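Local coordinates for GlcNAc Inducible Gene 2, GIG2 (Candida albicans, PDB 6AKZ), which is probably an iron-dependent oxygenase of the DUF1479 family with a cupin-type fold, encoded by an N-acetylglucosamine-inducible gene, at residues T11-Q24 / D306-G318. Sequence-based numbering, arbitrary orientation.
Sequences TPPDLDFRFTGIKQ and DLITPKFPGTVPG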
loop_
_atom_site.group_PDB
_atom_site.type_symbol
_atom_site.label_atom_id
_atom_site.label_comp_id
_atom_site.label_asym_id
_atom_site.label_seq_id
_atom_site.Cartn_x
_atom_site.Cartn_y
_atom_site.Cartn_z
ATOM N N THR A 11 7.326 -9.933 -26.487
ATOM C CA THR A 11 8.593 -9.758 -25.779
ATOM C C THR A 11 8.583 -8.424 -25.017
ATOM O O THR A 11 8.181 -7.405 -25.568
ATOM C CB THR A 11 9.743 -9.867 -26.773
ATOM O OG1 THR A 11 9.772 -11.217 -27.212
ATOM C CG2 THR A 11 11.080 -9.549 -26.168
ATOM N N PRO A 12 8.991 -8.427 -23.731
ATOM C CA PRO A 12 9.012 -7.140 -23.035
ATOM C C PRO A 12 10.087 -6.218 -23.611
ATOM O O PRO A 12 11.140 -6.714 -24.004
ATOM C CB PRO A 12 9.344 -7.518 -21.550
ATOM C CG PRO A 12 9.331 -9.017 -21.467
ATOM C CD PRO A 12 9.506 -9.517 -22.884
ATOM N N PRO A 13 9.830 -4.890 -23.650
ATOM C CA PRO A 13 10.837 -3.978 -24.142
ATOM C C PRO A 13 12.089 -3.951 -23.287
ATOM O O PRO A 13 12.099 -4.361 -22.115
ATOM C CB PRO A 13 10.132 -2.609 -24.176
ATOM C CG PRO A 13 9.018 -2.723 -23.228
ATOM C CD PRO A 13 8.615 -4.183 -23.230
ATOM N N ASP A 14 13.172 -3.517 -23.913
ATOM C CA ASP A 14 14.396 -3.256 -23.207
ATOM C C ASP A 14 14.225 -1.897 -22.510
ATOM O O ASP A 14 13.546 -0.996 -23.038
ATOM C CB ASP A 14 15.591 -3.212 -24.182
ATOM C CG ASP A 14 16.161 -4.593 -24.528
ATOM O OD1 ASP A 14 15.796 -5.633 -23.927
ATOM O OD2 ASP A 14 17.060 -4.638 -25.393
ATOM N N LEU A 15 14.765 -1.780 -21.295
ATOM C CA LEU A 15 14.999 -0.467 -20.681
ATOM C C LEU A 15 16.405 -0.042 -21.125
ATOM O O LEU A 15 17.060 -0.781 -21.838
ATOM C CB LEU A 15 14.930 -0.566 -19.138
ATOM C CG LEU A 15 13.572 -1.003 -18.524
ATOM C CD1 LEU A 15 13.746 -1.175 -17.022
ATOM C CD2 LEU A 15 12.507 0.036 -18.803
ATOM N N ASP A 16 16.905 1.092 -20.650
ATOM C CA ASP A 16 18.361 1.386 -20.791
ATOM C C ASP A 16 19.276 0.219 -20.329
ATOM O O ASP A 16 18.888 -0.518 -19.402
ATOM C CB ASP A 16 18.700 2.659 -20.026
ATOM C CG ASP A 16 20.148 3.062 -20.203
ATOM O OD1 ASP A 16 21.030 2.536 -19.464
ATOM O OD2 ASP A 16 20.386 3.890 -21.110
ATOM N N PHE A 17 20.474 0.015 -20.949
ATOM C CA PHE A 17 21.323 -1.200 -20.613
ATOM C C PHE A 17 21.982 -1.154 -19.221
ATOM O O PHE A 17 22.483 -2.180 -18.691
ATOM C CB PHE A 17 22.386 -1.520 -21.707
ATOM C CG PHE A 17 23.653 -0.670 -21.597
ATOM C CD1 PHE A 17 23.699 0.613 -22.115
ATOM C CD2 PHE A 17 24.743 -1.131 -20.872
ATOM C CE1 PHE A 17 24.849 1.388 -21.976
ATOM C CE2 PHE A 17 25.884 -0.345 -20.710
ATOM C CZ PHE A 17 25.942 0.904 -21.280
ATOM N N ARG A 18 21.962 0.021 -18.578
ATOM C CA ARG A 18 22.287 0.083 -17.129
ATOM C C ARG A 18 21.541 -0.934 -16.285
ATOM O O ARG A 18 22.108 -1.450 -15.303
ATOM C CB ARG A 18 22.126 1.498 -16.535
ATOM C CG ARG A 18 20.737 2.019 -16.264
ATOM C CD ARG A 18 20.822 3.532 -16.103
ATOM N NE ARG A 18 19.520 4.127 -15.985
ATOM C CZ ARG A 18 18.781 4.089 -14.869
ATOM N NH1 ARG A 18 19.234 3.479 -13.777
ATOM N NH2 ARG A 18 17.577 4.645 -14.853
ATOM N N PHE A 19 20.341 -1.319 -16.731
ATOM C CA PHE A 19 19.526 -2.263 -15.956
ATOM C C PHE A 19 20.114 -3.641 -15.915
ATOM O O PHE A 19 19.826 -4.466 -15.036
ATOM C CB PHE A 19 18.061 -2.161 -16.399
ATOM C CG PHE A 19 17.372 -0.901 -15.873
ATOM C CD1 PHE A 19 16.906 -0.853 -14.549
ATOM C CD2 PHE A 19 17.231 0.223 -16.652
ATOM C CE1 PHE A 19 16.350 0.317 -14.042
ATOM C CE2 PHE A 19 16.643 1.387 -16.170
ATOM C CZ PHE A 19 16.173 1.419 -14.865
ATOM N N THR A 20 21.007 -3.925 -16.874
ATOM C CA THR A 20 21.767 -5.152 -16.817
ATOM C C THR A 20 22.657 -5.261 -15.591
ATOM O O THR A 20 22.786 -6.343 -14.993
ATOM C CB THR A 20 22.537 -5.336 -18.152
ATOM O OG1 THR A 20 21.546 -5.449 -19.199
ATOM C CG2 THR A 20 23.438 -6.545 -18.101
ATOM N N GLY A 21 23.261 -4.150 -15.207
ATOM C CA GLY A 21 24.147 -4.104 -14.058
ATOM C C GLY A 21 23.337 -4.178 -12.769
ATOM O O GLY A 21 23.812 -4.750 -11.826
ATOM N N ILE A 22 22.094 -3.674 -12.804
ATOM C CA ILE A 22 21.101 -3.910 -11.716
ATOM C C ILE A 22 20.895 -5.432 -11.521
ATOM O O ILE A 22 20.996 -5.949 -10.425
ATOM C CB ILE A 22 19.746 -3.265 -11.987
ATOM C CG1 ILE A 22 19.820 -1.744 -12.284
ATOM C CG2 ILE A 22 18.786 -3.556 -10.839
ATOM C CD1 ILE A 22 20.391 -0.882 -11.220
ATOM N N LYS A 23 20.670 -6.174 -12.603
ATOM C CA LYS A 23 20.515 -7.606 -12.460
ATOM C C LYS A 23 21.733 -8.261 -11.865
ATOM O O LYS A 23 21.641 -9.134 -11.021
ATOM C CB LYS A 23 20.159 -8.264 -13.802
ATOM C CG LYS A 23 18.853 -7.851 -14.425
ATOM C CD LYS A 23 18.578 -8.712 -15.649
ATOM C CE LYS A 23 17.141 -8.636 -16.096
ATOM N NZ LYS A 23 16.910 -9.702 -17.160
ATOM N N GLN A 24 22.925 -7.834 -12.279
ATOM C CA GLN A 24 24.121 -8.458 -11.718
ATOM C C GLN A 24 24.427 -8.029 -10.308
ATOM O O GLN A 24 25.025 -8.821 -9.585
ATOM C CB GLN A 24 25.318 -8.357 -12.651
ATOM C CG GLN A 24 25.145 -9.279 -13.862
ATOM C CD GLN A 24 25.655 -8.682 -15.145
ATOM O OE1 GLN A 24 26.338 -7.648 -15.154
ATOM N NE2 GLN A 24 25.315 -9.321 -16.250
ATOM N N ASP A 306 18.168 -15.369 -17.021
ATOM C CA ASP A 306 18.604 -14.313 -17.897
ATOM C C ASP A 306 19.230 -13.212 -17.019
ATOM O O ASP A 306 18.504 -12.382 -16.429
ATOM C CB ASP A 306 17.436 -13.681 -18.686
ATOM C CG ASP A 306 17.820 -12.329 -19.340
ATOM O OD1 ASP A 306 18.998 -12.180 -19.727
ATOM O OD2 ASP A 306 16.981 -11.394 -19.439
ATOM N N LEU A 307 20.569 -13.170 -16.988
ATOM C CA LEU A 307 21.261 -12.158 -16.230
ATOM C C LEU A 307 21.771 -11.023 -17.062
ATOM O O LEU A 307 22.452 -10.154 -16.536
ATOM C CB LEU A 307 22.375 -12.802 -15.434
ATOM C CG LEU A 307 21.848 -13.673 -14.283
ATOM C CD1 LEU A 307 22.929 -14.643 -13.881
ATOM C CD2 LEU A 307 21.398 -12.914 -13.033
ATOM N N ILE A 308 21.361 -10.958 -18.329
ATOM C CA ILE A 308 21.963 -10.026 -19.277
ATOM C C ILE A 308 21.011 -8.968 -19.807
ATOM O O ILE A 308 21.348 -7.800 -19.710
ATOM C CB ILE A 308 22.627 -10.754 -20.500
ATOM C CG1 ILE A 308 23.540 -11.913 -20.054
ATOM C CG2 ILE A 308 23.391 -9.759 -21.355
ATOM C CD1 ILE A 308 24.613 -11.560 -19.032
ATOM N N THR A 309 19.850 -9.320 -20.374
ATOM C CA THR A 309 19.028 -8.251 -21.039
ATOM C C THR A 309 18.496 -7.295 -19.972
ATOM O O THR A 309 18.083 -7.779 -18.928
ATOM C CB THR A 309 17.771 -8.789 -21.757
ATOM O OG1 THR A 309 16.760 -9.087 -20.769
ATOM C CG2 THR A 309 18.091 -10.051 -22.601
ATOM N N PRO A 310 18.405 -5.993 -20.258
ATOM C CA PRO A 310 17.831 -5.044 -19.313
ATOM C C PRO A 310 16.284 -5.063 -19.355
ATOM O O PRO A 310 15.657 -4.030 -19.483
ATOM C CB PRO A 310 18.374 -3.721 -19.832
ATOM C CG PRO A 310 18.300 -3.899 -21.308
ATOM C CD PRO A 310 18.732 -5.321 -21.536
ATOM N N LYS A 311 15.683 -6.233 -19.262
ATOM C CA LYS A 311 14.208 -6.350 -19.319
ATOM C C LYS A 311 13.709 -6.410 -17.875
ATOM O O LYS A 311 14.114 -7.282 -17.116
ATOM C CB LYS A 311 13.770 -7.594 -20.102
ATOM C CG LYS A 311 14.050 -7.405 -21.617
ATOM C CD LYS A 311 13.526 -8.552 -22.419
ATOM C CE LYS A 311 14.075 -8.516 -23.831
ATOM N NZ LYS A 311 13.740 -7.253 -24.549
ATOM N N PHE A 312 12.859 -5.459 -17.543
ATOM C CA PHE A 312 12.114 -5.402 -16.278
ATOM C C PHE A 312 10.643 -5.251 -16.656
ATOM O O PHE A 312 10.116 -4.135 -16.814
ATOM C CB PHE A 312 12.659 -4.275 -15.410
ATOM C CG PHE A 312 13.907 -4.651 -14.719
ATOM C CD1 PHE A 312 15.161 -4.521 -15.364
ATOM C CD2 PHE A 312 13.865 -5.240 -13.477
ATOM C CE1 PHE A 312 16.319 -4.956 -14.734
ATOM C CE2 PHE A 312 15.040 -5.663 -12.841
ATOM C CZ PHE A 312 16.272 -5.530 -13.485
ATOM N N PRO A 313 10.014 -6.382 -16.978
ATOM C CA PRO A 313 8.692 -6.301 -17.567
ATOM C C PRO A 313 7.632 -5.621 -16.699
ATOM O O PRO A 313 7.656 -5.770 -15.458
ATOM C CB PRO A 313 8.333 -7.754 -17.819
ATOM C CG PRO A 313 9.561 -8.569 -17.606
ATOM C CD PRO A 313 10.488 -7.761 -16.770
ATOM N N GLY A 314 6.782 -4.824 -17.336
ATOM C CA GLY A 314 5.721 -4.077 -16.650
ATOM C C GLY A 314 6.168 -2.788 -15.967
ATOM O O GLY A 314 5.352 -2.121 -15.328
ATOM N N THR A 315 7.432 -2.394 -16.146
ATOM C CA THR A 315 7.976 -1.213 -15.457
ATOM C C THR A 315 8.076 -0.041 -16.376
ATOM O O THR A 315 8.363 -0.219 -17.570
ATOM C CB THR A 315 9.383 -1.442 -14.844
ATOM O OG1 THR A 315 10.335 -1.670 -15.880
ATOM C CG2 THR A 315 9.447 -2.594 -13.785
ATOM N N VAL A 316 7.867 1.143 -15.812
ATOM C CA VAL A 316 8.164 2.426 -16.466
ATOM C C VAL A 316 8.916 3.224 -15.428
ATOM O O VAL A 316 8.277 3.796 -14.527
ATOM C CB VAL A 316 6.883 3.138 -16.906
ATOM C CG1 VAL A 316 7.178 4.485 -17.551
ATOM C CG2 VAL A 316 6.135 2.240 -17.897
ATOM N N PRO A 317 10.283 3.213 -15.487
ATOM C CA PRO A 317 11.001 3.920 -14.467
ATOM C C PRO A 317 10.537 5.352 -14.320
ATOM O O PRO A 317 10.306 5.995 -15.327
ATOM C CB PRO A 317 12.448 3.846 -14.947
ATOM C CG PRO A 317 12.502 2.561 -15.663
ATOM C CD PRO A 317 11.197 2.504 -16.380
ATOM N N GLY A 318 10.323 5.803 -13.061
ATOM C CA GLY A 318 9.840 7.119 -12.754
ATOM C C GLY A 318 8.359 7.196 -12.470
ATOM O O GLY A 318 7.830 8.257 -12.219
HETATM O O HOH W 1 11.278 -4.203 -19.439
#
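Two lysines, one from each segment, tie 11-24 to 306-318. Lys-23, its chain extended past CG, forms a salt bridge with Asp-306, NZ to OD2 2.8 Å, and donates to Thr-309 O in the carbonyl plane; it also reaches Asp-306 O from above that carbonyl's plane and Pro-289 O beyond the segments. The carboxylate it meets is itself pinned: OD1 of Asp-306 takes the backbone N-H of Ile-308, an Asx turn, and that of Thr-309, completing an Asx motif, while OD2 accepts from Thr-309 OG1 and from Trp-292. At the other end Lys-311 bends at its last torsion (chi4 -59°), bringing NZ to 2.7 Å from both Pro-12 O and Asp-14 OD1, the latter met from above the carboxylate plane. Leu-15 N donates to Pro-310 O at 3.0 Å, a nearly straight bond (169°), and a water links Pro-13 O to Phe-312 N.

Lys-23 CG lies 3.6 Å from Phe-312 CZ, and CB of Phe-19 touches both Phe-312 CE1 and Pro-310 CB; the Phe-19 and Phe-312 rings meet obliquely, planes at 59°. Leu-15 sends CD1 to Phe-312 CB, 3.7 Å away, and CD2 to Pro-317 CD, with CD1 also over the centre of the Phe-19 ring. Pro-12 and Pro-313 lie side by side.

Thr-315 lies about 11 Å from the iron ligand His-192, side chain to side chain. The N-terminal segment and the start of helix 18-26 pack on 306-318, part of the long loop between helix 278-287 and strand 322-323. Helix 199-202 adjoins the aromatic cluster, its Trp-201 meeting Phe-312 edge-to-face.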